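Side-chain contacts in tartronate semialdehyde reductase (Salmonella typhimurium, PDB 1VPD), which probably catalyses the NAD(P)H-dependent reduction of tartronate semialdehyde to D-glycerate, the last step of galactarate breakdown: residues Pro225-Arg230 with Tyr288-Ala293; Ala263-Met268 with Ser283-Tyr288; Ala246-Thr251 with Ala257-Thr262; Gln208-Gly213 with Thr218-Lys223. All coordinates share one frame; numbering follows the deposited sequence. Where two conformers were deposited one is given.

Interaction 1. Residues Pro225-Arg230 with Tyr288-Ala293; sequences PMVMDR and YYEKLA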
loop_
_atom_site.group_PDB
_atom_site.type_symbol
_atom_site.label_atom_id
_atom_site.label_comp_id
_atom_site.label_asym_id
_atom_site.label_seq_id
_atom_site.Cartn_x
_atom_site.Cartn_y
_atom_site.Cartn_z
ATOM N N PRO A 225 -6.909 11.529 15.412
ATOM C CA PRO A 225 -6.267 12.852 15.489
ATOM C C PRO A 225 -6.341 13.622 14.170
ATOM O O PRO A 225 -6.601 14.838 14.201
ATOM C CB PRO A 225 -4.830 12.515 15.904
ATOM C CG PRO A 225 -4.983 11.224 16.651
ATOM C CD PRO A 225 -5.975 10.459 15.803
HETATM N N MSE A 226 -6.149 12.941 13.037
HETATM C CA MSE A 226 -6.215 13.590 11.729
HETATM C C MSE A 226 -7.597 14.169 11.477
HETATM O O MSE A 226 -7.735 15.318 11.061
HETATM C CB MSE A 226 -5.827 12.615 10.611
HETATM C CG MSE A 226 -4.381 12.160 10.675
HETATM SE SE MSE A 226 -3.873 11.007 9.191
HETATM C CE MSE A 226 -4.130 12.237 7.685
ATOM N N VAL A 227 -8.636 13.365 11.706
ATOM C CA VAL A 227 -9.999 13.848 11.537
ATOM C C VAL A 227 -10.249 15.078 12.412
ATOM O O VAL A 227 -10.757 16.086 11.936
ATOM C CB VAL A 227 -11.041 12.753 11.875
ATOM C CG1 VAL A 227 -12.447 13.324 11.829
ATOM C CG2 VAL A 227 -10.917 11.578 10.922
HETATM N N MSE A 228 -9.901 14.994 13.689
HETATM C CA MSE A 228 -10.277 16.037 14.611
HETATM C C MSE A 228 -9.499 17.327 14.314
HETATM O O MSE A 228 -10.029 18.419 14.522
HETATM C CB MSE A 228 -10.091 15.570 16.059
HETATM C CG MSE A 228 -11.091 14.491 16.455
HETATM SE SE MSE A 228 -10.986 14.104 18.325
HETATM C CE MSE A 228 -9.348 13.174 18.332
ATOM N N ASP A 229 -8.282 17.180 13.793
ATOM C CA ASP A 229 -7.440 18.324 13.394
ATOM C C ASP A 229 -7.705 18.818 11.971
ATOM O O ASP A 229 -7.076 19.801 11.506
ATOM C CB ASP A 229 -5.962 17.973 13.551
ATOM C CG ASP A 229 -5.548 17.820 14.998
ATOM O OD1 ASP A 229 -6.224 18.369 15.877
ATOM O OD2 ASP A 229 -4.582 17.143 15.349
ATOM N N ARG A 230 -8.637 18.163 11.276
ATOM C CA ARG A 230 -9.030 18.500 9.911
ATOM C C ARG A 230 -7.844 18.342 8.953
ATOM O O ARG A 230 -7.696 19.104 7.991
ATOM C CB ARG A 230 -9.641 19.908 9.830
ATOM C CG ARG A 230 -10.591 20.270 10.994
ATOM C CD ARG A 230 -11.682 19.204 11.246
ATOM N NE ARG A 230 -12.549 19.049 10.095
ATOM C CZ ARG A 230 -13.427 18.055 9.939
ATOM N NH1 ARG A 230 -13.522 17.098 10.849
ATOM N NH2 ARG A 230 -14.220 18.040 8.884
ATOM N N TYR A 288 -17.851 11.810 5.012
ATOM C CA TYR A 288 -19.104 11.234 4.550
ATOM C C TYR A 288 -20.138 11.244 5.672
ATOM O O TYR A 288 -21.273 11.699 5.501
ATOM C CB TYR A 288 -18.864 9.805 4.029
ATOM C CG TYR A 288 -20.121 9.072 3.634
ATOM C CD1 TYR A 288 -20.645 9.195 2.355
ATOM C CD2 TYR A 288 -20.790 8.247 4.530
ATOM C CE1 TYR A 288 -21.818 8.524 1.980
ATOM C CE2 TYR A 288 -21.960 7.592 4.171
ATOM C CZ TYR A 288 -22.471 7.735 2.894
ATOM O OH TYR A 288 -23.607 7.071 2.523
ATOM N N TYR A 289 -19.742 10.727 6.820
ATOM C CA TYR A 289 -20.616 10.705 7.979
ATOM C C TYR A 289 -20.956 12.114 8.476
ATOM O O TYR A 289 -22.094 12.379 8.863
ATOM C CB TYR A 289 -19.961 9.929 9.095
ATOM C CG TYR A 289 -20.023 8.429 8.904
ATOM C CD1 TYR A 289 -21.099 7.701 9.382
ATOM C CD2 TYR A 289 -19.020 7.751 8.228
ATOM C CE1 TYR A 289 -21.175 6.333 9.201
ATOM C CE2 TYR A 289 -19.076 6.369 8.050
ATOM C CZ TYR A 289 -20.151 5.669 8.552
ATOM O OH TYR A 289 -20.205 4.303 8.403
ATOM N N GLU A 290 -19.968 13.014 8.482
ATOM C CA GLU A 290 -20.210 14.393 8.913
ATOM C C GLU A 290 -21.278 15.061 8.063
ATOM O O GLU A 290 -22.130 15.799 8.558
ATOM C CB GLU A 290 -18.913 15.202 8.831
ATOM C CG GLU A 290 -17.886 14.796 9.863
ATOM C CD GLU A 290 -16.565 15.534 9.730
ATOM O OE1 GLU A 290 -16.194 15.958 8.602
ATOM O OE2 GLU A 290 -15.892 15.653 10.770
ATOM N N LYS A 291 -21.228 14.808 6.760
ATOM C CA LYS A 291 -22.146 15.438 5.837
ATOM C C LYS A 291 -23.555 14.877 5.989
ATOM O O LYS A 291 -24.539 15.615 5.935
ATOM C CB LYS A 291 -21.611 15.320 4.417
ATOM C CG LYS A 291 -20.449 16.306 4.208
ATOM C CD LYS A 291 -19.722 16.158 2.865
ATOM C CE LYS A 291 -18.580 17.182 2.780
ATOM N NZ LYS A 291 -17.812 17.120 1.503
ATOM N N LEU A 292 -23.675 13.571 6.224
ATOM C CA LEU A 292 -25.007 12.991 6.387
ATOM C C LEU A 292 -25.627 13.268 7.779
ATOM O O LEU A 292 -26.835 13.462 7.893
ATOM C CB LEU A 292 -24.970 11.474 6.113
ATOM C CG LEU A 292 -25.173 11.004 4.667
ATOM C CD1 LEU A 292 -24.041 11.421 3.771
ATOM C CD2 LEU A 292 -25.317 9.474 4.656
ATOM N N ALA A 293 -24.803 13.307 8.810
ATOM C CA ALA A 293 -25.260 13.561 10.188
ATOM C C ALA A 293 -25.335 15.054 10.523
ATOM O O ALA A 293 -25.876 15.425 11.566
ATOM C CB ALA A 293 -24.357 12.877 11.171
#

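Interaction 2. Residues Ala263-Met268 with Ser283-Tyr288; sequences AAVMEM and SALACY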
loop_
_atom_site.group_PDB
_atom_site.type_symbol
_atom_site.label_atom_id
_atom_site.label_comp_id
_atom_site.label_asym_id
_atom_site.label_seq_id
_atom_site.Cartn_x
_atom_site.Cartn_y
_atom_site.Cartn_z
ATOM N N ALA A 263 -18.904 -3.805 0.572
ATOM C CA ALA A 263 -19.779 -3.302 -0.492
ATOM C C ALA A 263 -20.407 -1.968 -0.087
ATOM O O ALA A 263 -20.469 -1.028 -0.898
ATOM C CB ALA A 263 -20.823 -4.306 -0.858
ATOM N N ALA A 264 -20.837 -1.856 1.166
ATOM C CA ALA A 264 -21.400 -0.595 1.668
ATOM C C ALA A 264 -20.368 0.516 1.709
ATOM O O ALA A 264 -20.646 1.638 1.246
ATOM C CB ALA A 264 -22.031 -0.774 3.037
ATOM N N VAL A 265 -19.186 0.240 2.244
ATOM C CA VAL A 265 -18.162 1.296 2.337
ATOM C C VAL A 265 -17.663 1.723 0.949
ATOM O O VAL A 265 -17.377 2.901 0.728
ATOM C CB VAL A 265 -17.043 0.897 3.299
ATOM C CG1 VAL A 265 -15.902 1.893 3.250
ATOM C CG2 VAL A 265 -17.612 0.787 4.697
HETATM N N MSE A 266 -17.646 0.800 -0.001
HETATM C CA MSE A 266 -17.363 1.148 -1.389
HETATM C C MSE A 266 -18.307 2.224 -1.918
HETATM O O MSE A 266 -17.838 3.189 -2.540
HETATM C CB MSE A 266 -17.386 -0.072 -2.307
HETATM C CG MSE A 266 -17.406 0.248 -3.788
HETATM SE SE MSE A 266 -15.767 1.190 -4.359
HETATM C CE MSE A 266 -15.044 -0.211 -5.493
ATOM N N GLU A 267 -19.602 2.103 -1.643
ATOM C CA GLU A 267 -20.552 3.104 -2.109
ATOM C C GLU A 267 -20.316 4.436 -1.404
ATOM O O GLU A 267 -20.496 5.491 -2.025
ATOM C CB GLU A 267 -21.996 2.626 -1.955
ATOM C CG GLU A 267 -22.311 1.371 -2.801
ATOM C CD GLU A 267 -21.919 1.502 -4.260
ATOM O OE1 GLU A 267 -22.345 2.503 -4.892
ATOM O OE2 GLU A 267 -21.193 0.598 -4.773
HETATM N N MSE A 268 -19.932 4.402 -0.133
HETATM C CA MSE A 268 -19.550 5.625 0.579
HETATM C C MSE A 268 -18.354 6.304 -0.106
HETATM O O MSE A 268 -18.339 7.550 -0.282
HETATM C CB MSE A 268 -19.183 5.347 2.048
HETATM C CG MSE A 268 -20.302 4.713 2.852
HETATM SE SE MSE A 268 -19.716 4.445 4.682
HETATM C CE MSE A 268 -21.186 3.261 5.174
ATOM N N SER A 283 -8.889 8.815 5.878
ATOM C CA SER A 283 -9.543 9.404 7.050
ATOM C C SER A 283 -10.737 10.280 6.643
ATOM O O SER A 283 -11.645 10.499 7.446
ATOM C CB SER A 283 -8.535 10.197 7.906
ATOM O OG SER A 283 -7.892 11.214 7.147
ATOM N N ALA A 284 -10.758 10.762 5.397
ATOM C CA ALA A 284 -11.885 11.547 4.883
ATOM C C ALA A 284 -13.187 10.744 4.753
ATOM O O ALA A 284 -14.247 11.299 4.488
ATOM C CB ALA A 284 -11.528 12.223 3.564
ATOM N N LEU A 285 -13.137 9.437 4.988
ATOM C CA LEU A 285 -14.384 8.709 5.181
ATOM C C LEU A 285 -15.203 9.347 6.283
ATOM O O LEU A 285 -16.428 9.313 6.252
ATOM C CB LEU A 285 -14.111 7.254 5.556
ATOM C CG LEU A 285 -14.121 6.202 4.483
ATOM C CD1 LEU A 285 -13.526 4.927 5.054
ATOM C CD2 LEU A 285 -15.538 5.971 3.964
ATOM N N ALA A 286 -14.548 9.957 7.272
ATOM C CA ALA A 286 -15.274 10.688 8.319
ATOM C C ALA A 286 -16.169 11.785 7.756
ATOM O O ALA A 286 -17.271 12.009 8.273
ATOM C CB ALA A 286 -14.310 11.268 9.360
ATOM N N CYS A 287 -15.713 12.439 6.691
ATOM C CA CYS A 287 -16.461 13.534 6.080
ATOM C C CYS A 287 -17.792 13.066 5.479
ATOM O O CYS A 287 -18.758 13.824 5.448
ATOM C CB CYS A 287 -15.609 14.284 5.055
ATOM S SG CYS A 287 -14.001 14.812 5.678
ATOM N N TYR A 288 -17.851 11.810 5.012
ATOM C CA TYR A 288 -19.104 11.234 4.550
ATOM C C TYR A 288 -20.138 11.244 5.672
ATOM O O TYR A 288 -21.273 11.699 5.501
ATOM C CB TYR A 288 -18.864 9.805 4.029
ATOM C CG TYR A 288 -20.121 9.072 3.634
ATOM C CD1 TYR A 288 -20.645 9.195 2.355
ATOM C CD2 TYR A 288 -20.790 8.247 4.530
ATOM C CE1 TYR A 288 -21.818 8.524 1.980
ATOM C CE2 TYR A 288 -21.960 7.592 4.171
ATOM C CZ TYR A 288 -22.471 7.735 2.894
ATOM O OH TYR A 288 -23.607 7.071 2.523
#

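Interaction 3. Residues Ala246-Thr251 with Ala257-Thr262; sequences ANALDT and AQLPLT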
loop_
_atom_site.group_PDB
_atom_site.type_symbol
_atom_site.label_atom_id
_atom_site.label_comp_id
_atom_site.label_asym_id
_atom_site.label_seq_id
_atom_site.Cartn_x
_atom_site.Cartn_y
_atom_site.Cartn_z
ATOM N N ALA A 246 -12.404 -2.441 -4.927
ATOM C CA ALA A 246 -12.843 -3.039 -6.184
ATOM C C ALA A 246 -12.212 -4.410 -6.373
ATOM O O ALA A 246 -12.893 -5.365 -6.735
ATOM C CB ALA A 246 -12.520 -2.141 -7.357
ATOM N N ASN A 247 -10.911 -4.514 -6.109
ATOM C CA ASN A 247 -10.233 -5.798 -6.193
ATOM C C ASN A 247 -10.771 -6.807 -5.171
ATOM O O ASN A 247 -10.967 -7.983 -5.506
ATOM C CB ASN A 247 -8.721 -5.616 -6.044
ATOM C CG ASN A 247 -8.094 -4.926 -7.251
ATOM O OD1 ASN A 247 -8.680 -4.902 -8.365
ATOM N ND2 ASN A 247 -6.886 -4.391 -7.066
ATOM N N ALA A 248 -11.050 -6.340 -3.951
ATOM C CA ALA A 248 -11.586 -7.224 -2.914
ATOM C C ALA A 248 -12.951 -7.767 -3.309
ATOM O O ALA A 248 -13.231 -8.963 -3.175
ATOM C CB ALA A 248 -11.645 -6.522 -1.582
ATOM N N LEU A 249 -13.798 -6.889 -3.826
ATOM C CA LEU A 249 -15.136 -7.284 -4.258
ATOM C C LEU A 249 -15.074 -8.225 -5.448
ATOM O O LEU A 249 -15.807 -9.215 -5.491
ATOM C CB LEU A 249 -15.968 -6.039 -4.577
ATOM C CG LEU A 249 -16.417 -5.288 -3.321
ATOM C CD1 LEU A 249 -16.736 -3.841 -3.661
ATOM C CD2 LEU A 249 -17.610 -5.918 -2.665
ATOM N N ASP A 250 -14.181 -7.952 -6.397
ATOM C CA ASP A 250 -13.996 -8.831 -7.550
ATOM C C ASP A 250 -13.566 -10.227 -7.086
ATOM O O ASP A 250 -14.101 -11.234 -7.551
ATOM C CB ASP A 250 -12.937 -8.295 -8.503
ATOM C CG ASP A 250 -13.417 -7.126 -9.359
ATOM O OD1 ASP A 250 -14.641 -6.817 -9.412
ATOM O OD2 ASP A 250 -12.590 -6.478 -10.041
ATOM N N THR A 251 -12.619 -10.276 -6.157
ATOM C CA THR A 251 -12.161 -11.574 -5.652
ATOM C C THR A 251 -13.287 -12.303 -4.929
ATOM O O THR A 251 -13.503 -13.495 -5.147
ATOM C CB THR A 251 -10.949 -11.383 -4.779
ATOM O OG1 THR A 251 -9.854 -10.952 -5.594
ATOM C CG2 THR A 251 -10.513 -12.707 -4.185
ATOM N N ALA A 257 -17.293 -15.505 -1.670
ATOM C CA ALA A 257 -17.232 -15.067 -0.287
ATOM C C ALA A 257 -18.409 -14.092 -0.018
ATOM O O ALA A 257 -19.405 -14.090 -0.755
ATOM C CB ALA A 257 -15.869 -14.468 0.036
ATOM N N GLN A 258 -18.339 -13.344 1.068
ATOM C CA GLN A 258 -19.474 -12.565 1.562
ATOM C C GLN A 258 -18.951 -11.216 2.073
ATOM O O GLN A 258 -18.315 -11.137 3.126
ATOM C CB GLN A 258 -20.137 -13.364 2.689
ATOM C CG GLN A 258 -21.353 -12.735 3.312
ATOM C CD GLN A 258 -22.495 -12.444 2.332
ATOM O OE1 GLN A 258 -22.726 -13.173 1.316
ATOM N NE2 GLN A 258 -23.230 -11.406 2.645
ATOM N N LEU A 259 -19.203 -10.156 1.303
ATOM C CA LEU A 259 -18.557 -8.862 1.533
ATOM C C LEU A 259 -19.563 -7.699 1.680
ATOM O O LEU A 259 -19.398 -6.643 1.059
ATOM C CB LEU A 259 -17.538 -8.586 0.413
ATOM C CG LEU A 259 -16.095 -8.423 0.881
ATOM C CD1 LEU A 259 -15.539 -9.755 1.425
ATOM C CD2 LEU A 259 -15.205 -7.865 -0.225
ATOM N N PRO A 260 -20.561 -7.844 2.551
ATOM C CA PRO A 260 -21.577 -6.787 2.693
ATOM C C PRO A 260 -21.051 -5.449 3.200
ATOM O O PRO A 260 -21.464 -4.381 2.681
ATOM C CB PRO A 260 -22.586 -7.389 3.682
ATOM C CG PRO A 260 -21.772 -8.405 4.482
ATOM C CD PRO A 260 -20.823 -8.987 3.455
ATOM N N LEU A 261 -20.184 -5.466 4.205
ATOM C CA LEU A 261 -19.743 -4.188 4.790
ATOM C C LEU A 261 -18.801 -3.454 3.832
ATOM O O LEU A 261 -18.907 -2.244 3.658
ATOM C CB LEU A 261 -19.137 -4.387 6.165
ATOM C CG LEU A 261 -20.081 -5.055 7.171
ATOM C CD1 LEU A 261 -19.333 -5.235 8.483
ATOM C CD2 LEU A 261 -21.372 -4.266 7.413
ATOM N N THR A 262 -17.925 -4.200 3.173
ATOM C CA THR A 262 -17.047 -3.663 2.141
ATOM C C THR A 262 -17.873 -3.084 0.996
ATOM O O THR A 262 -17.591 -1.984 0.503
ATOM C CB THR A 262 -16.090 -4.765 1.618
ATOM O OG1 THR A 262 -15.222 -5.221 2.665
ATOM C CG2 THR A 262 -15.191 -4.221 0.549
#

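Interaction 4. Residues Gln208-Gly213 with Thr218-Lys223; sequences QAIRGG and TVLDAK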
loop_
_atom_site.group_PDB
_atom_site.type_symbol
_atom_site.label_atom_id
_atom_site.label_comp_id
_atom_site.label_asym_id
_atom_site.label_seq_id
_atom_site.Cartn_x
_atom_site.Cartn_y
_atom_site.Cartn_z
ATOM N N GLN A 208 -10.043 9.605 23.826
ATOM C CA GLN A 208 -9.204 9.338 24.999
ATOM C C GLN A 208 -9.753 8.210 25.867
ATOM O O GLN A 208 -8.988 7.388 26.393
ATOM C CB GLN A 208 -9.098 10.609 25.868
ATOM C CG GLN A 208 -8.374 11.784 25.209
ATOM C CD GLN A 208 -8.497 13.061 26.013
ATOM O OE1 GLN A 208 -8.406 13.039 27.243
ATOM N NE2 GLN A 208 -8.711 14.174 25.330
ATOM N N ALA A 209 -11.074 8.194 26.018
ATOM C CA ALA A 209 -11.741 7.234 26.881
ATOM C C ALA A 209 -11.726 5.810 26.347
ATOM O O ALA A 209 -11.645 4.877 27.135
ATOM C CB ALA A 209 -13.170 7.676 27.147
ATOM N N ILE A 210 -11.789 5.632 25.025
ATOM C CA ILE A 210 -11.944 4.285 24.455
ATOM C C ILE A 210 -10.672 3.693 23.862
ATOM O O ILE A 210 -10.625 2.496 23.579
ATOM C CB ILE A 210 -13.079 4.244 23.406
ATOM C CG1 ILE A 210 -12.666 4.937 22.093
ATOM C CG2 ILE A 210 -14.352 4.837 23.988
ATOM C CD1 ILE A 210 -13.740 4.858 20.990
ATOM N N ARG A 211 -9.649 4.514 23.649
ATOM C CA ARG A 211 -8.497 4.044 22.881
ATOM C C ARG A 211 -7.730 2.887 23.506
ATOM O O ARG A 211 -7.037 2.162 22.801
ATOM C CB ARG A 211 -7.543 5.198 22.559
ATOM C CG ARG A 211 -6.852 5.806 23.791
ATOM C CD ARG A 211 -5.955 6.965 23.430
ATOM N NE ARG A 211 -4.731 6.554 22.767
ATOM C CZ ARG A 211 -3.687 7.390 22.544
ATOM N NH1 ARG A 211 -3.735 8.670 22.918
ATOM N NH2 ARG A 211 -2.595 6.951 21.921
ATOM N N GLY A 212 -7.869 2.720 24.826
ATOM C CA GLY A 212 -7.183 1.694 25.574
ATOM C C GLY A 212 -7.951 0.407 25.806
ATOM O O GLY A 212 -7.399 -0.553 26.366
ATOM N N GLY A 213 -9.222 0.375 25.389
ATOM C CA GLY A 213 -10.077 -0.777 25.610
ATOM C C GLY A 213 -10.231 -1.645 24.365
ATOM O O GLY A 213 -9.357 -1.689 23.488
ATOM N N THR A 218 -4.922 0.386 15.607
ATOM C CA THR A 218 -3.930 1.182 14.912
ATOM C C THR A 218 -4.589 2.288 14.072
ATOM O O THR A 218 -4.125 3.423 14.061
ATOM C CB THR A 218 -3.054 0.240 14.091
ATOM O OG1 THR A 218 -2.472 -0.731 14.986
ATOM C CG2 THR A 218 -1.872 0.975 13.424
ATOM N N VAL A 219 -5.721 1.973 13.433
ATOM C CA VAL A 219 -6.503 2.984 12.709
ATOM C C VAL A 219 -6.993 4.087 13.636
ATOM O O VAL A 219 -6.898 5.272 13.298
ATOM C CB VAL A 219 -7.700 2.357 11.966
ATOM C CG1 VAL A 219 -8.852 3.368 11.782
ATOM C CG2 VAL A 219 -7.244 1.829 10.610
ATOM N N LEU A 220 -7.498 3.718 14.807
ATOM C CA LEU A 220 -8.054 4.718 15.712
ATOM C C LEU A 220 -6.974 5.742 16.090
ATOM O O LEU A 220 -7.195 6.955 16.012
ATOM C CB LEU A 220 -8.666 4.073 16.954
ATOM C CG LEU A 220 -9.392 5.032 17.904
ATOM C CD1 LEU A 220 -10.657 5.558 17.286
ATOM C CD2 LEU A 220 -9.700 4.320 19.218
ATOM N N ASP A 221 -5.812 5.249 16.486
ATOM C CA ASP A 221 -4.730 6.150 16.921
ATOM C C ASP A 221 -4.101 6.928 15.775
ATOM O O ASP A 221 -3.639 8.055 15.980
ATOM C CB ASP A 221 -3.659 5.361 17.646
ATOM C CG ASP A 221 -4.100 4.898 19.012
ATOM O OD1 ASP A 221 -4.881 5.603 19.671
ATOM O OD2 ASP A 221 -3.698 3.843 19.501
ATOM N N ALA A 222 -4.068 6.345 14.576
ATOM C CA ALA A 222 -3.523 7.041 13.408
ATOM C C ALA A 222 -4.465 8.105 12.854
ATOM O O ALA A 222 -4.013 9.184 12.466
ATOM C CB ALA A 222 -3.186 6.057 12.296
ATOM N N LYS A 223 -5.764 7.804 12.827
ATOM C CA LYS A 223 -6.733 8.588 12.067
ATOM C C LYS A 223 -7.635 9.491 12.894
ATOM O O LYS A 223 -8.049 10.535 12.385
ATOM C CB LYS A 223 -7.561 7.670 11.161
ATOM C CG LYS A 223 -6.741 6.817 10.204
ATOM C CD LYS A 223 -5.737 7.626 9.380
ATOM C CE LYS A 223 -5.152 6.826 8.240
ATOM N NZ LYS A 223 -4.243 7.678 7.401
HETATM O O HOH W 1 -6.366 2.574 20.117
HETATM O O HOH W 2 -3.641 3.845 22.348
#

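Interaction 1. Residues Pro225-Arg230 with Tyr288-Ala293
OE2 of Glu290 is gripped by two groups: NH1 of Arg230 donates to it at 2.8 Å, and the backbone N of Val297 in the C-terminal tail bonds to the same oxygen. The other half of the carboxylate is taken by the second terminal nitrogen, Arg230 NH2 lying 2.9 Å from Glu290 OE1 with an almost straight N-H...O angle of 176°. The salt bridge is therefore bidentate and end-on, one nitrogen to each oxygen, and both oxygens are met on their syn sides. The planes of guanidinium and carboxylate are turned by 30°, close to coplanar; OE1 lies in the guanidinium plane, whereas OE2 is tilted from it. Arg230 follows helix 218-228 in a Schellman motif, its positive phi of 62° ending that helix. From there its chain bends at chi2 and chi3 and brings the guanidinium back beside the last turn, where NH1 also makes a weak bond of 3.1 Å to Val227 O. Glu290 comes from the opposite direction, extended beyond CG, out of helix 285-293. The pair thus joins the C-terminal end of helix 218-228 to the middle of helix 285-293 in the all-helical C-terminal part of this HIBADH-family enzyme. Two bonds fix the rotation of each flat group, and the opposite charges probably favour the ionised forms in this largely buried place. Val227 CG1 approaches Glu290 OE2 to 4.3 Å, and its side chain also packs on Met189 of helix 170-198.

Interaction 2. Residues Ala263-Met268 with Ser283-Tyr288
One face of the Tyr288 ring is covered by Met268, a selenomethionine whose CG stands over it, 3.8 Å from the ring centroid and 22° off the normal. CG makes a CH-pi contact and the selenium adds a Met-aromatic one: Met268 SE lies obliquely, 4.5 Å from the centroid, nearer the CD2-CE2 side of the ring. Helices 260-274 and 285-293 meet here, within the helical C-terminal part of the enzyme. The two side chains cross at about a right angle. The Tyr288 ring leaves its helix with CG anti to the backbone N (chi1 175°), while the Met268 chain runs extended beyond CG, which takes the selenium out toward the CD2-CE2 edge. On the same face, Met268 CB lies toward the other half of the ring, 4.1 Å from Tyr288 CD1. One turn earlier on helix 285-293, Leu285 continues the apolar seam toward helix 170-198, whose Ile186 it touches; Val265, reaching the same helix at Leu184 and Ala187, meets Leu285 at about a right angle. The branch of Leu285 used is CD2, which lies 4.2 Å from Val265 CG1 and equally 4.2 Å from Met268 CB.

Interaction 3. Residues Ala246-Thr251 with Ala257-Thr262
Helices 238-255 and 260-274 follow each other in the chain, joined by a short loop, in the helical C-terminal part of this HIBADH-family enzyme, and their apolar contact is made beside that connection. Leu259, at the N-cap position of the second helix, turns its side chain toward the first. Its CD2 methyl group does most of the touching: it rests 3.7 Å from Ala248 O and 4.0 Å from Ala248 CB, packing against the backbone and methyl group of one residue, and it also meets the next residue, with Leu259 CD2 3.9 Å from Leu249 CD2. The two leucines cross obliquely. The CB of Leu259 adds to this second contact, 4.1 Å from Leu249 CD2, so that one methyl group of Leu249 is touched by both the root and the tip of Leu259. One turn farther along helix 260-274, Thr262 slides past Leu249 in the opposite direction. Its CG2, anti to the backbone N, is the branch presented, and the Thr262 side chain reaches Val180 of helix 170-198 as well, which places the contact against the long helix. Leu249 also packs on Ala263 and Met266, extending the seam along the second helix. Ala248 has its side chain about 9 Å from that of Lys175, the predicted active-site residue, and about 10 Å from that of Lys243, predicted to bind NAD(+). On the Thr262 side the closest approach is that of CG2 to Leu249 CG, at 4.2 Å.

Interaction 4. Residues Gln208-Gly213 with Thr218-Lys223
Arg211 and Asp221 meet at about a right angle, and the salt bridge is made by Arg211 NE, 3.2 Å from Asp221 OD1, with the guanidinium and carboxylate planes 57° apart and the oxygen standing obliquely to the guanidinium. That oxygen is also hydrogen-bonded to Tyr207 OH. Two waters complete the polar link. Water 2 accepts from Arg211 NE at 2.9 Å and donates to Asp221 OD2 at 2.8 Å, bridging the two side chains; water 1 lies between the Arg211 backbone O, at 2.8 Å, and Asp221 OD2. A chi1 of 66° tucks Arg211 CG back over its own backbone, and a bend at chi3 then brings the guanidinium alongside Asp221 OD1. Beneath these charges, Leu220 CD2 reaches Arg211 CA at 3.9 Å and, at about a right angle, the CG1 branch of Ile210 at 4.2 Å. Ile210 to Gly213 form a type I beta turn leading out of helix 203-210, facing the first turn of helix 218-228. Behind the contact Leu220 packs on Met189 of the long helix 170-198, and Val219 touches Asn185 and Ile186 of that helix.

From the N terminus, the chain passes the Rossmann-type nucleotide-binding part and then the long helix 170-198 before any of these contacts. Interaction 4 is the first, closing a short loop between helices 203-210 and 218-228. Interaction 1 opens later on helix 218-228 and ends on helix 285-293, a wide loop that encloses both interaction 3, joining helices 238-255 and 260-274, and interaction 2, joining helices 260-274 and 285-293. Those two lie in series and share helix 260-274; none of the four cross. Interactions 1 and 2 share Tyr288 and touch; 2 also touches 3, and 1 touches 4. Residues of all four contacts also pack on helix 170-198.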